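Local coordinates for protein nonribosomal peptide synthase (Streptomyces sp. MJ635-86F5, PDB 5JJP) that probably activates an aliphatic beta-amino acid with ATP as an adenylation enzyme of nonribosomal peptide synthesis, at residues Y384-A389 against S414-F419. Numbering follows the deposited sequence.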
ATOM      1  N   TYR A 384     -17.269  12.235   1.908  1.00 20.84           N
ATOM      2  CA  TYR A 384     -16.627  12.263   3.228  1.00 20.61           C
ATOM      3  C   TYR A 384     -16.456  10.814   3.721  1.00 20.76           C
ATOM      4  O   TYR A 384     -17.405  10.045   3.739  1.00 17.00           O
ATOM      5  CB  TYR A 384     -17.453  12.999   4.264  1.00 20.63           C
ATOM      6  CG  TYR A 384     -17.510  14.515   4.126  1.00 22.45           C
ATOM      7  CD1 TYR A 384     -17.498  15.144   2.870  1.00 23.31           C
ATOM      8  CD2 TYR A 384     -17.674  15.314   5.249  1.00 24.01           C
ATOM      9  CE1 TYR A 384     -17.607  16.535   2.759  1.00 25.63           C
ATOM     10  CE2 TYR A 384     -17.774  16.698   5.163  1.00 25.32           C
ATOM     11  CZ  TYR A 384     -17.760  17.304   3.921  1.00 27.57           C
ATOM     12  OH  TYR A 384     -17.844  18.661   3.820  1.00 26.94           O
ATOM     13  N   LEU A 385     -15.205  10.460   4.102  1.00 21.35           N
ATOM     14  CA  LEU A 385     -14.866   9.099   4.548  1.00 18.83           C
ATOM     15  C   LEU A 385     -14.666   9.056   6.067  1.00 16.76           C
ATOM     16  O   LEU A 385     -13.856   9.772   6.633  1.00 15.12           O
ATOM     17  CB  LEU A 385     -13.643   8.623   3.818  1.00 18.40           C
ATOM     18  CG  LEU A 385     -13.070   7.268   4.182  1.00 19.06           C
ATOM     19  CD1 LEU A 385     -13.933   6.088   3.774  1.00 18.12           C
ATOM     20  CD2 LEU A 385     -11.729   7.173   3.491  1.00 18.94           C
ATOM     21  N   ARG A 386     -15.465   8.215   6.708  1.00 15.72           N
ATOM     22  CA  ARG A 386     -15.388   7.943   8.099  1.00 15.58           C
ATOM     23  C   ARG A 386     -14.686   6.573   8.206  1.00 17.26           C
ATOM     24  O   ARG A 386     -15.220   5.564   7.771  1.00 16.85           O
ATOM     25  CB  ARG A 386     -16.803   7.871   8.668  1.00 15.95           C
ATOM     26  CG  ARG A 386     -16.892   7.611  10.152  1.00 15.72           C
ATOM     27  CD  ARG A 386     -18.326   7.405  10.585  1.00 17.01           C
ATOM     28  NE  ARG A 386     -19.194   8.511  10.159  1.00 18.93           N
ATOM     29  CZ  ARG A 386     -19.394   9.615  10.887  1.00 19.06           C
ATOM     30  NH1 ARG A 386     -18.801   9.792  12.062  1.00 17.18           N
ATOM     31  NH2 ARG A 386     -20.205  10.531  10.437  1.00 21.77           N
ATOM     32  N   SER A 387     -13.511   6.530   8.822  1.00 18.00           N
ATOM     33  CA  SER A 387     -12.754   5.308   8.863  1.00 17.00           C
ATOM     34  C   SER A 387     -11.619   5.333   9.874  1.00 16.24           C
ATOM     35  O   SER A 387     -10.891   6.326   9.956  1.00 16.48           O
ATOM     36  CB  SER A 387     -12.141   5.083   7.467  1.00 18.01           C
ATOM     37  OG  SER A 387     -11.187   4.018   7.463  1.00 17.69           O
ATOM     38  N   PRO A 388     -11.347   4.178  10.496  1.00 15.26           N
ATOM     39  CA  PRO A 388     -10.160   4.054  11.301  1.00 15.41           C
ATOM     40  C   PRO A 388      -8.827   4.061  10.534  1.00 14.56           C
ATOM     41  O   PRO A 388      -7.762   4.184  11.133  1.00 13.49           O
ATOM     42  CB  PRO A 388     -10.378   2.698  11.996  1.00 15.85           C
ATOM     43  CG  PRO A 388     -11.180   1.888  11.042  1.00 14.90           C
ATOM     44  CD  PRO A 388     -12.070   2.892  10.386  1.00 15.18           C
ATOM     45  N   ALA A 389      -8.889   3.927   9.222  1.00 15.51           N
ATOM     46  CA  ALA A 389      -7.695   3.895   8.383  1.00 15.35           C
ATOM     47  C   ALA A 389      -7.182   5.241   7.889  1.00 15.03           C
ATOM     48  O   ALA A 389      -6.226   5.295   7.116  1.00 18.66           O
ATOM     49  CB  ALA A 389      -7.948   2.972   7.223  1.00 16.41           C
ATOM     50  N   SER A 414     -18.544  15.059  19.281  1.00 23.07           N
ATOM     51  CA  SER A 414     -17.905  13.823  19.761  1.00 21.83           C
ATOM     52  C   SER A 414     -16.395  13.904  19.807  1.00 23.01           C
ATOM     53  O   SER A 414     -15.769  13.182  20.576  1.00 23.84           O
ATOM     54  CB  SER A 414     -18.306  12.652  18.878  1.00 21.59           C
ATOM     55  OG  SER A 414     -17.694  12.757  17.596  1.00 20.15           O
ATOM     56  N   GLY A 415     -15.805  14.780  19.000  1.00 24.39           N
ATOM     57  CA  GLY A 415     -14.359  14.759  18.748  1.00 23.99           C
ATOM     58  C   GLY A 415     -13.973  13.866  17.569  1.00 24.88           C
ATOM     59  O   GLY A 415     -12.830  13.880  17.112  1.00 26.35           O
ATOM     60  N   GLN A 416     -14.896  13.069  17.063  1.00 25.12           N
ATOM     61  CA  GLN A 416     -14.559  12.219  15.923  1.00 24.33           C
ATOM     62  C   GLN A 416     -14.313  13.107  14.726  1.00 23.54           C
ATOM     63  O   GLN A 416     -15.035  14.092  14.534  1.00 22.99           O
ATOM     64  CB  GLN A 416     -15.686  11.234  15.612  1.00 22.00           C
ATOM     65  CG  GLN A 416     -15.327  10.299  14.465  1.00 21.81           C
ATOM     66  CD  GLN A 416     -16.323   9.153  14.240  1.00 22.91           C
ATOM     67  OE1 GLN A 416     -16.076   8.296  13.382  1.00 21.12           O
ATOM     68  NE2 GLN A 416     -17.468   9.142  14.963  1.00 21.72           N
ATOM     69  N   VAL A 417     -13.325  12.727  13.898  1.00 23.99           N
ATOM     70  CA  VAL A 417     -13.078  13.401  12.626  1.00 23.86           C
ATOM     71  C   VAL A 417     -13.356  12.509  11.428  1.00 24.69           C
ATOM     72  O   VAL A 417     -13.396  11.290  11.522  1.00 23.21           O
ATOM     73  CB  VAL A 417     -11.635  13.933  12.481  1.00 25.02           C
ATOM     74  CG1 VAL A 417     -11.362  15.072  13.477  1.00 24.80           C
ATOM     75  CG2 VAL A 417     -10.623  12.808  12.603  1.00 25.14           C
ATOM     76  N   VAL A 418     -13.533  13.159  10.296  1.00 23.94           N
ATOM     77  CA  VAL A 418     -13.889  12.513   9.068  1.00 27.00           C
ATOM     78  C   VAL A 418     -13.025  13.167   7.962  1.00 25.60           C
ATOM     79  O   VAL A 418     -12.512  14.261   8.176  1.00 24.71           O
ATOM     80  CB  VAL A 418     -15.421  12.715   8.939  1.00 30.66           C
ATOM     81  CG1 VAL A 418     -15.835  13.375   7.647  1.00 31.53           C
ATOM     82  CG2 VAL A 418     -16.172  11.425   9.231  1.00 31.19           C
ATOM     83  N   PHE A 419     -12.865  12.511   6.814  1.00 22.97           N
ATOM     84  CA  PHE A 419     -11.954  12.964   5.748  1.00 23.90           C
ATOM     85  C   PHE A 419     -12.726  13.470   4.531  1.00 23.46           C
ATOM     86  O   PHE A 419     -13.489  12.716   3.911  1.00 21.92           O
ATOM     87  CB  PHE A 419     -11.042  11.782   5.322  1.00 24.96           C
ATOM     88  CG  PHE A 419     -10.173  12.050   4.108  1.00 23.66           C
ATOM     89  CD1 PHE A 419      -9.418  13.211   4.025  1.00 25.56           C
ATOM     90  CD2 PHE A 419     -10.116  11.141   3.075  1.00 23.85           C
ATOM     91  CE1 PHE A 419      -8.616  13.444   2.923  1.00 27.26           C
ATOM     92  CE2 PHE A 419      -9.339  11.357   1.970  1.00 23.91           C
ATOM     93  CZ  PHE A 419      -8.572  12.513   1.891  1.00 27.10           C
TER
HETATM   94  O   HOH W   1     -13.314   8.586  11.101  1.00 18.48           O
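The side chain of R386 leaves the strand with CG anti to the backbone N (chi1 -179°) and bends at chi3 (-53°), which lays its guanidinium over V418, whose CG2 sits 4.0 Å above the centre of the plane. Q416, also anti at chi1 and extended beyond CG, crosses R386 at about a right angle and brings its amide to the guanidinium edge, the two planes 78° apart. Arginine suits this place because its aliphatic part packs on V418 while NH2 forms a salt bridge with D408. An alanine here would have no guanidinium for D408 and would probably thin the cover over the CG2 side of V418. Branched V418 serves two neighbours, its other methyl, CG1, packing 3.6 Å from CD2 of Y384. On the backbone, L385 and F419 form an antiparallel hydrogen-bonded pair: L385 N to F419 O (2.8 Å) and F419 N to L385 O (2.9 Å). Both apolar side chains suit their buried face, L385 CD2 meeting the F419 ring edge. Where the strands diverge, a water bridges S387 N and V417 O. Strand 381-386 lies between 363-367 and 417-427 in an antiparallel sheet, consistent with the beta subdomain of ANL adenylation enzymes, with Y384 stacked on Y367 and A389 touching F207 of helix 201-212.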